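Local structure of exported protein (Bacteroides fragilis, 3MSW) at residues A[5-10]-A[25-30]; A[21-26]-A[35-40]. The protein is of unknown function but is probably exported, and folds as a single-layer antiparallel beta-sheet built from hairpin repeats. All blocks are in the same frame, centred on the assembly; numbering follows the deposited sequence. Where two conformers were deposited one is given.

Contact 1: residues A[5-10]-A[25-30]; sequences GKQFIH and YAMNDA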
# COMPACT_ATOMS: atom_id res chain seq x y z
N GLY A 5 13.17 17.19 3.53
CA GLY A 5 12.65 18.41 4.12
C GLY A 5 11.18 18.67 3.83
O GLY A 5 10.72 19.81 3.95
N LYS A 6 10.42 17.61 3.46
CA LYS A 6 8.99 17.73 3.14
C LYS A 6 8.15 17.19 4.27
O LYS A 6 8.27 16.01 4.62
CB LYS A 6 8.62 17.03 1.83
CG LYS A 6 9.19 17.67 0.56
CD LYS A 6 8.92 16.78 -0.64
CE LYS A 6 9.36 17.40 -1.93
NZ LYS A 6 9.07 16.51 -3.09
N GLN A 7 7.29 18.04 4.85
CA GLN A 7 6.40 17.63 5.95
C GLN A 7 4.99 17.38 5.41
O GLN A 7 4.47 18.15 4.60
CB GLN A 7 6.37 18.71 7.05
CG GLN A 7 5.58 18.31 8.35
CD GLN A 7 5.24 19.50 9.23
OE1 GLN A 7 5.64 20.64 8.99
NE2 GLN A 7 4.48 19.26 10.27
N PHE A 8 4.37 16.30 5.91
CA PHE A 8 3.01 15.90 5.60
C PHE A 8 2.28 15.63 6.91
O PHE A 8 2.91 15.33 7.93
CB PHE A 8 3.00 14.64 4.70
CG PHE A 8 3.68 14.81 3.37
CD1 PHE A 8 3.04 15.47 2.31
CD2 PHE A 8 4.98 14.34 3.16
CE1 PHE A 8 3.69 15.65 1.09
CE2 PHE A 8 5.61 14.49 1.92
CZ PHE A 8 4.96 15.15 0.89
N ILE A 9 0.96 15.79 6.89
CA ILE A 9 0.08 15.47 8.04
C ILE A 9 -1.08 14.69 7.45
O ILE A 9 -1.43 14.90 6.28
CB ILE A 9 -0.39 16.76 8.79
CG1 ILE A 9 0.77 17.45 9.52
CG2 ILE A 9 -1.53 16.47 9.78
CD1 ILE A 9 0.37 18.81 10.10
N HIS A 10 -1.70 13.79 8.24
CA HIS A 10 -2.85 13.06 7.75
C HIS A 10 -4.12 13.25 8.57
O HIS A 10 -4.10 13.75 9.71
CB HIS A 10 -2.52 11.58 7.49
CG HIS A 10 -2.32 10.74 8.72
ND1 HIS A 10 -1.09 10.19 9.02
CD2 HIS A 10 -3.21 10.38 9.68
CE1 HIS A 10 -1.26 9.49 10.14
NE2 HIS A 10 -2.51 9.60 10.59
N TYR A 25 -1.94 15.50 3.60
CA TYR A 25 -1.83 16.93 3.25
C TYR A 25 -0.44 17.44 3.44
O TYR A 25 0.30 16.93 4.27
CB TYR A 25 -2.70 17.79 4.17
CG TYR A 25 -4.18 17.44 4.17
CD1 TYR A 25 -4.68 16.47 5.03
CD2 TYR A 25 -5.07 18.12 3.35
CE1 TYR A 25 -6.04 16.14 5.04
CE2 TYR A 25 -6.44 17.82 3.37
CZ TYR A 25 -6.91 16.84 4.22
OH TYR A 25 -8.24 16.52 4.21
N ALA A 26 -0.14 18.56 2.74
CA ALA A 26 1.09 19.32 2.94
C ALA A 26 0.66 20.77 2.98
O ALA A 26 -0.34 21.14 2.35
CB ALA A 26 2.04 19.08 1.77
N MSE A 27 1.41 21.61 3.74
CA MSE A 27 1.16 23.05 3.79
C MSE A 27 1.98 23.69 2.67
O MSE A 27 3.21 23.60 2.70
CB MSE A 27 1.53 23.62 5.17
CG MSE A 27 2.69 22.89 5.86
SE MSE A 27 2.67 23.22 7.75
CE MSE A 27 2.03 21.50 8.34
N ASN A 28 1.33 24.26 1.64
CA ASN A 28 2.08 24.88 0.53
C ASN A 28 2.02 26.40 0.47
O ASN A 28 2.68 27.00 -0.38
CB ASN A 28 1.85 24.17 -0.82
CG ASN A 28 2.16 22.68 -0.81
OD1 ASN A 28 3.20 22.22 -0.31
ND2 ASN A 28 1.26 21.87 -1.36
N ASP A 29 1.27 27.03 1.41
CA ASP A 29 1.19 28.49 1.51
C ASP A 29 0.94 29.02 2.92
O ASP A 29 0.18 28.43 3.69
CB ASP A 29 0.23 29.14 0.49
CG ASP A 29 0.76 30.47 -0.01
OD1 ASP A 29 1.98 30.55 -0.33
OD2 ASP A 29 -0.04 31.43 -0.10
N ALA A 30 1.61 30.15 3.25
CA ALA A 30 1.50 30.80 4.55
C ALA A 30 0.59 32.03 4.50
O ALA A 30 0.17 32.51 5.55
CB ALA A 30 2.87 31.18 5.04
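Ile9 and Tyr25 form an antiparallel hydrogen-bonded pair in the first beta hairpin of a single-layer sheet, where strand 9-15 is the outermost strand and 18-27 its neighbour. Two backbone bonds define the pair: Tyr25 N reaches Ile9 O at 2.8 Å and Ile9 N meets Tyr25 O at 2.9 Å, both close to straight at the hydrogen (164° and 162°). Tyr25 O also receives a CA-H...O contact from Phe8 CA at 3.2 Å, so one carbonyl oxygen serves two neighbouring residues of 5-10.

The side chains divide between the two faces. On the face of Ile9 and Tyr25, selenomethionine Met27, in the conformer given, one of two deposited, bends at chi3 (106°), which turns its methyl CE toward the N-terminal segment. In that conformer CE packs on Ile9 CD1 at 3.6 Å and also approaches the amide end of Gln7, whose chain is extended beyond CG; Met27 crosses both side chains obliquely. On the face of Ala26, the Phe8 ring brings CD1 to 3.8 Å from Ala26 CB and CE1 almost as near, an oblique approach. Phe8 also touches Ile24, while Ala26 hydrogen-bonds through its backbone to Asn36 of the next strand. Ala26 is buried, touched by the Phe8 ring and by Val38 of strand 35-46, although most of the contact is exposed. The Tyr25 ring adds little apolar packing against 5-10: Ile9 O lies in the ring plane at its edge, 3.8 Å from Tyr25 CD1.

Contact 2: residues A[21-26]-A[35-40]; sequences CREIYA and LNPVKM
Tyr25 and Leu35 set their side chains at about a right angle where strands 18-27 and 35-46 pair as an antiparallel beta hairpin interrupted by a classic beta bulge. Tyr25 CB meets Leu35 CB at 3.7 Å, and ring atom CD2 of Tyr25 lies obliquely near Leu35 O. On the same face Glu23 and Pro37 run side by side, pointing the same way, with Glu23 OE2 3.4 Å from Pro37 CB; Trp66 touches both residues. The opposite face carries Ile24 and Lys39, whose side chains run at a slant to each other, Ile24 CG1 lying 3.8 Å from Lys39 CB. Lys39 then bends at chi2 and chi3 as its chain leads away, and its NZ forms a salt bridge with Glu69.

The bulge is centred on Ile24 O, which accepts Val38 N at 2.9 Å and, weakly, Lys39 N at 3.3 Å. The extra residue shifts the register, and Val38, pointing toward 21-26, places CG2 4.0 Å from Ala26 CB. Beyond the bulge Ala26 and Asn36 exchange two backbone bonds. At the other end, Met40 CG, anti to its backbone N, packs on Cys21 SG at 3.6 Å.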
# COMPACT_ATOMS: atom_id res chain seq x y z
N CYS A 21 -10.54 5.58 5.56
CA CYS A 21 -9.93 6.58 4.68
C CYS A 21 -8.82 7.29 5.39
O CYS A 21 -8.96 7.63 6.56
CB CYS A 21 -10.98 7.57 4.17
SG CYS A 21 -10.32 8.83 3.05
N ARG A 22 -7.72 7.54 4.68
CA ARG A 22 -6.65 8.34 5.24
C ARG A 22 -6.29 9.36 4.17
O ARG A 22 -5.94 8.98 3.05
CB ARG A 22 -5.39 7.51 5.62
CG ARG A 22 -4.18 8.45 5.92
CD ARG A 22 -3.05 7.69 6.58
NE ARG A 22 -3.52 7.17 7.87
CZ ARG A 22 -2.83 6.35 8.64
NH1 ARG A 22 -1.62 5.95 8.28
NH2 ARG A 22 -3.35 5.92 9.78
N GLU A 23 -6.38 10.65 4.52
CA GLU A 23 -6.03 11.72 3.58
C GLU A 23 -4.74 12.39 4.00
O GLU A 23 -4.59 12.74 5.16
CB GLU A 23 -7.18 12.72 3.43
CG GLU A 23 -6.94 13.64 2.24
CD GLU A 23 -8.10 14.56 1.88
OE1 GLU A 23 -9.25 14.25 2.26
OE2 GLU A 23 -7.85 15.61 1.23
N ILE A 24 -3.81 12.57 3.06
CA ILE A 24 -2.49 13.16 3.30
C ILE A 24 -2.46 14.56 2.78
O ILE A 24 -2.82 14.79 1.63
CB ILE A 24 -1.35 12.31 2.66
CG1 ILE A 24 -1.47 10.77 2.94
CG2 ILE A 24 0.07 12.90 2.96
CD1 ILE A 24 -1.34 10.33 4.31
N TYR A 25 -1.94 15.50 3.60
CA TYR A 25 -1.83 16.93 3.25
C TYR A 25 -0.44 17.44 3.44
O TYR A 25 0.30 16.93 4.27
CB TYR A 25 -2.70 17.79 4.17
CG TYR A 25 -4.18 17.44 4.17
CD1 TYR A 25 -4.68 16.47 5.03
CD2 TYR A 25 -5.07 18.12 3.35
CE1 TYR A 25 -6.04 16.14 5.04
CE2 TYR A 25 -6.44 17.82 3.37
CZ TYR A 25 -6.91 16.84 4.22
OH TYR A 25 -8.24 16.52 4.21
N ALA A 26 -0.14 18.56 2.74
CA ALA A 26 1.09 19.32 2.94
C ALA A 26 0.66 20.77 2.98
O ALA A 26 -0.34 21.14 2.35
CB ALA A 26 2.04 19.08 1.77
N LEU A 35 -4.02 23.50 4.23
CA LEU A 35 -3.33 22.25 3.99
C LEU A 35 -3.82 21.72 2.66
O LEU A 35 -5.03 21.51 2.48
CB LEU A 35 -3.60 21.25 5.14
CG LEU A 35 -3.04 21.63 6.51
CD1 LEU A 35 -3.64 20.75 7.60
CD2 LEU A 35 -1.52 21.56 6.52
N ASN A 36 -2.92 21.54 1.72
CA ASN A 36 -3.27 21.05 0.39
C ASN A 36 -3.30 19.52 0.33
O ASN A 36 -2.34 18.88 0.75
CB ASN A 36 -2.30 21.60 -0.67
CG ASN A 36 -2.20 23.10 -0.66
OD1 ASN A 36 -1.15 23.65 -0.34
ND2 ASN A 36 -3.31 23.78 -0.91
N PRO A 37 -4.36 18.94 -0.28
CA PRO A 37 -4.41 17.47 -0.42
C PRO A 37 -3.33 16.98 -1.36
O PRO A 37 -2.98 17.65 -2.33
CB PRO A 37 -5.81 17.18 -0.96
CG PRO A 37 -6.31 18.46 -1.51
CD PRO A 37 -5.55 19.59 -0.87
N VAL A 38 -2.74 15.84 -1.02
CA VAL A 38 -1.66 15.24 -1.80
C VAL A 38 -2.03 13.81 -2.17
O VAL A 38 -1.84 13.39 -3.32
CB VAL A 38 -0.31 15.32 -1.00
CG1 VAL A 38 0.78 14.47 -1.66
CG2 VAL A 38 0.18 16.76 -0.87
N LYS A 39 -2.52 13.05 -1.18
CA LYS A 39 -2.78 11.64 -1.37
C LYS A 39 -3.98 11.23 -0.55
O LYS A 39 -4.30 11.86 0.46
CB LYS A 39 -1.53 10.83 -0.89
CG LYS A 39 -1.09 9.68 -1.80
CD LYS A 39 -0.48 10.19 -3.11
CE LYS A 39 0.99 9.87 -3.27
NZ LYS A 39 1.45 10.34 -4.59
N MSE A 40 -4.68 10.20 -1.02
CA MSE A 40 -5.80 9.62 -0.27
C MSE A 40 -5.82 8.10 -0.38
O MSE A 40 -5.72 7.55 -1.48
CB MSE A 40 -7.13 10.21 -0.67
CG MSE A 40 -8.29 9.67 0.21
SE MSE A 40 -9.78 10.64 -0.22
CE MSE A 40 -10.07 9.98 -2.07

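Both contacts use strand 18-27, one on each of its edges: contact 1 pairs it with the outermost strand 9-15, contact 2 with 35-46, and Tyr25 and Ala26 belong to both. Each lies at the surface, but contact 1 is the more peripheral, its centre about 21 Å from the centre of the chain, against about 15 Å for contact 2, and most of its touching residues are exposed; none in contact 2 is. Contact 2 buries more, 565 against 326 Å², over four bridges rather than one. Chemically, contact 1 has a single regular bridge with methyl and ring packing around it, whereas contact 2 includes a bulge. His10 joins them, its CB packing on Ile24 CD1 at 3.6 Å.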